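PDB 3MMH: methionine-R-sulfoxide reductase from Neisseria meningitidis, which catalyses the reduction of the R epimer of free methionine sulfoxide to methionine. Local coordinates for residues A[53-58]-A[72-77]. Numbering follows the deposited sequence.
Sequences GFYLVD and PLACTR. With SME (methionine sulfoxide), chain C.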
loop_
_atom_site.group_PDB
_atom_site.type_symbol
_atom_site.label_atom_id
_atom_site.label_comp_id
_atom_site.label_asym_id
_atom_site.label_seq_id
_atom_site.Cartn_x
_atom_site.Cartn_y
_atom_site.Cartn_z
ATOM N N GLY A 53 -4.930 6.551 -0.818
ATOM C CA GLY A 53 -3.744 6.304 -0.048
ATOM C C GLY A 53 -3.202 7.497 0.623
ATOM O O GLY A 53 -3.945 8.502 0.831
ATOM N N PHE A 54 -1.944 7.467 0.993
ATOM C CA PHE A 54 -1.328 8.451 1.877
ATOM C C PHE A 54 -0.028 8.958 1.328
ATOM O O PHE A 54 0.745 8.184 0.726
ATOM C CB PHE A 54 -1.114 7.860 3.260
ATOM C CG PHE A 54 -2.402 7.416 3.929
ATOM C CD1 PHE A 54 -3.159 8.310 4.639
ATOM C CD2 PHE A 54 -2.909 6.136 3.720
ATOM C CE1 PHE A 54 -4.361 7.875 5.201
ATOM C CE2 PHE A 54 -4.094 5.702 4.294
ATOM C CZ PHE A 54 -4.825 6.632 5.003
ATOM N N TYR A 55 0.268 10.201 1.670
ATOM C CA TYR A 55 1.615 10.757 1.620
ATOM C C TYR A 55 1.961 11.272 2.990
ATOM O O TYR A 55 1.072 11.774 3.705
ATOM C CB TYR A 55 1.723 11.925 0.619
ATOM C CG TYR A 55 1.660 11.582 -0.824
ATOM C CD1 TYR A 55 2.831 11.603 -1.602
ATOM C CD2 TYR A 55 0.450 11.269 -1.491
ATOM C CE1 TYR A 55 2.806 11.270 -2.913
ATOM C CE2 TYR A 55 0.417 10.934 -2.828
ATOM C CZ TYR A 55 1.615 10.909 -3.562
ATOM O OH TYR A 55 1.595 10.552 -4.883
ATOM N N LEU A 56 3.210 11.208 3.364
ATOM C CA LEU A 56 3.687 11.601 4.703
ATOM C C LEU A 56 4.731 12.705 4.577
ATOM O O LEU A 56 5.557 12.681 3.653
ATOM C CB LEU A 56 4.241 10.406 5.499
ATOM C CG LEU A 56 3.199 9.331 5.806
ATOM C CD1 LEU A 56 3.893 8.102 6.423
ATOM C CD2 LEU A 56 2.010 9.844 6.627
ATOM N N VAL A 57 4.697 13.665 5.476
ATOM C CA VAL A 57 5.638 14.769 5.433
ATOM C C VAL A 57 7.064 14.294 5.778
ATOM O O VAL A 57 7.255 13.654 6.816
ATOM C CB VAL A 57 5.188 15.907 6.389
ATOM C CG1 VAL A 57 6.297 16.943 6.538
ATOM C CG2 VAL A 57 3.885 16.517 5.914
ATOM N N ASP A 58 8.014 14.686 4.951
ATOM C CA ASP A 58 9.438 14.548 5.157
ATOM C C ASP A 58 9.983 15.886 5.519
ATOM O O ASP A 58 10.131 16.753 4.653
ATOM C CB ASP A 58 10.148 14.036 3.915
ATOM C CG ASP A 58 11.605 13.803 4.132
ATOM O OD1 ASP A 58 12.096 13.719 5.245
ATOM O OD2 ASP A 58 12.295 13.759 3.115
ATOM N N PRO A 72 -3.083 2.655 -9.253
ATOM C CA PRO A 72 -1.880 2.643 -10.085
ATOM C C PRO A 72 -0.713 3.421 -9.470
ATOM O O PRO A 72 -0.907 4.294 -8.625
ATOM C CB PRO A 72 -2.365 3.230 -11.412
ATOM C CG PRO A 72 -3.512 4.110 -10.996
ATOM C CD PRO A 72 -4.207 3.338 -9.910
ATOM N N LEU A 73 0.425 3.347 -10.149
ATOM C CA LEU A 73 1.700 3.796 -9.437
ATOM C C LEU A 73 1.488 5.294 -9.509
ATOM O O LEU A 73 0.735 5.863 -10.302
ATOM C CB LEU A 73 2.947 3.359 -10.207
ATOM C CG LEU A 73 3.082 3.929 -11.619
ATOM C CD1 LEU A 73 3.773 5.282 -11.583
ATOM C CD2 LEU A 73 3.827 2.963 -12.526
ATOM N N ALA A 74 2.212 5.944 -8.616
ATOM C CA ALA A 74 2.074 7.348 -8.331
ATOM C C ALA A 74 3.386 8.035 -8.173
ATOM O O ALA A 74 4.444 7.418 -7.989
ATOM C CB ALA A 74 1.225 7.587 -7.012
ATOM N N CYS A 75 3.372 9.348 -8.253
ATOM C CA CYS A 75 4.507 10.237 -7.921
ATOM C C CYS A 75 4.993 9.960 -6.554
ATOM O O CYS A 75 4.170 9.872 -5.642
ATOM C CB CYS A 75 4.124 11.734 -7.964
ATOM S SG CYS A 75 3.271 12.295 -9.506
ATOM N N THR A 76 6.295 9.894 -6.295
ATOM C CA THR A 76 6.787 9.637 -4.960
ATOM C C THR A 76 6.919 10.841 -4.067
ATOM O O THR A 76 6.925 10.668 -2.878
ATOM C CB THR A 76 8.039 8.773 -4.906
ATOM O OG1 THR A 76 9.105 9.534 -5.473
ATOM C CG2 THR A 76 7.842 7.427 -5.650
ATOM N N ARG A 77 7.004 12.011 -4.662
ATOM C CA ARG A 77 7.291 13.248 -3.977
ATOM C C ARG A 77 6.459 14.397 -4.447
ATOM O O ARG A 77 6.375 14.621 -5.582
ATOM C CB ARG A 77 8.788 13.603 -4.046
ATOM C CG ARG A 77 9.601 12.680 -3.152
ATOM C CD ARG A 77 11.059 12.850 -3.120
ATOM N NE ARG A 77 11.590 11.847 -2.184
ATOM C CZ ARG A 77 11.908 11.981 -0.901
ATOM N NH1 ARG A 77 11.786 13.131 -0.277
ATOM N NH2 ARG A 77 12.393 10.933 -0.253
HETATM N N SME C . -3.262 14.700 -7.625
HETATM C CA SME C . -2.334 14.909 -6.489
HETATM C CB SME C . -1.042 14.073 -6.605
HETATM C CG SME C . -1.129 12.638 -6.061
HETATM S S SME C . -1.902 11.535 -7.174
HETATM O OE SME C . -3.102 11.927 -7.889
HETATM C CE SME C . -1.907 10.082 -6.209
HETATM C C SME C . -2.048 16.374 -6.311
HETATM O O SME C . -1.362 16.710 -5.335
HETATM O OXT SME C . -2.550 17.222 -7.145
#
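Tyr55 and Cys75 make a side-chain-to-backbone contact at the substrate pocket of this GAF domain, joining a central strand of the antiparallel sheet, 51-58, to the loop that leads from strand 63-70 to the edge strand 77-79. The two chains are not paired as strands: the nearest CA atoms, those of Tyr55 and Arg77, are 8.4 Å apart, and the tyrosine side chain spans from the strand to the backbone of Cys75. CG of Tyr55 lies anti to its carbonyl carbon, and the ring reaches from the strand to the loop. Its OH donates a hydrogen bond to Cys75 O at 2.8 Å, lying in the carbonyl plane on a lone pair, with a C=O...donor angle of 144°. The same oxygen sits at the ring edge, 3.4 Å from Tyr55 CE1. The CE2 side of the ring turns to the ligand: Tyr55 OH is 3.6 Å from CG of methionine sulfoxide, and CE2 stands 4.0 Å from that carbon. Ala74 CB adds a nonpolar neighbour, 3.7 Å from Tyr55 OH and 4.1 Å from the ligand methyl CE.

A second, peripheral link joins Asp58 to Arg77. The guanidinium presents its edge, and Arg77 NH1 meets Asp58 OD2 at 3.5 Å, a weak salt-bridge bond despite being nearly straight (168°); the carboxylate and guanidinium planes are 68° apart. Both groups have stronger partners: Asp58 OD2 bonds to Ser61, Arg77 NH1 also pairs with Glu63, and NE with Glu29 of the second subunit. That glutamate also bonds Thr76 OG1, tying the loop to the dimer interface.

Cys75 SG is disulfide-bonded to Cys109, which lines the pocket. The Tyr55 hydroxyl spends its proton on Cys75 O, probably helping to fix that loop carbonyl, and meets the ligand only by van der Waals contact; Val84 N, Cys85 N, Ile107 O and Glu116 OE1 hydrogen-bond the ligand's polar groups.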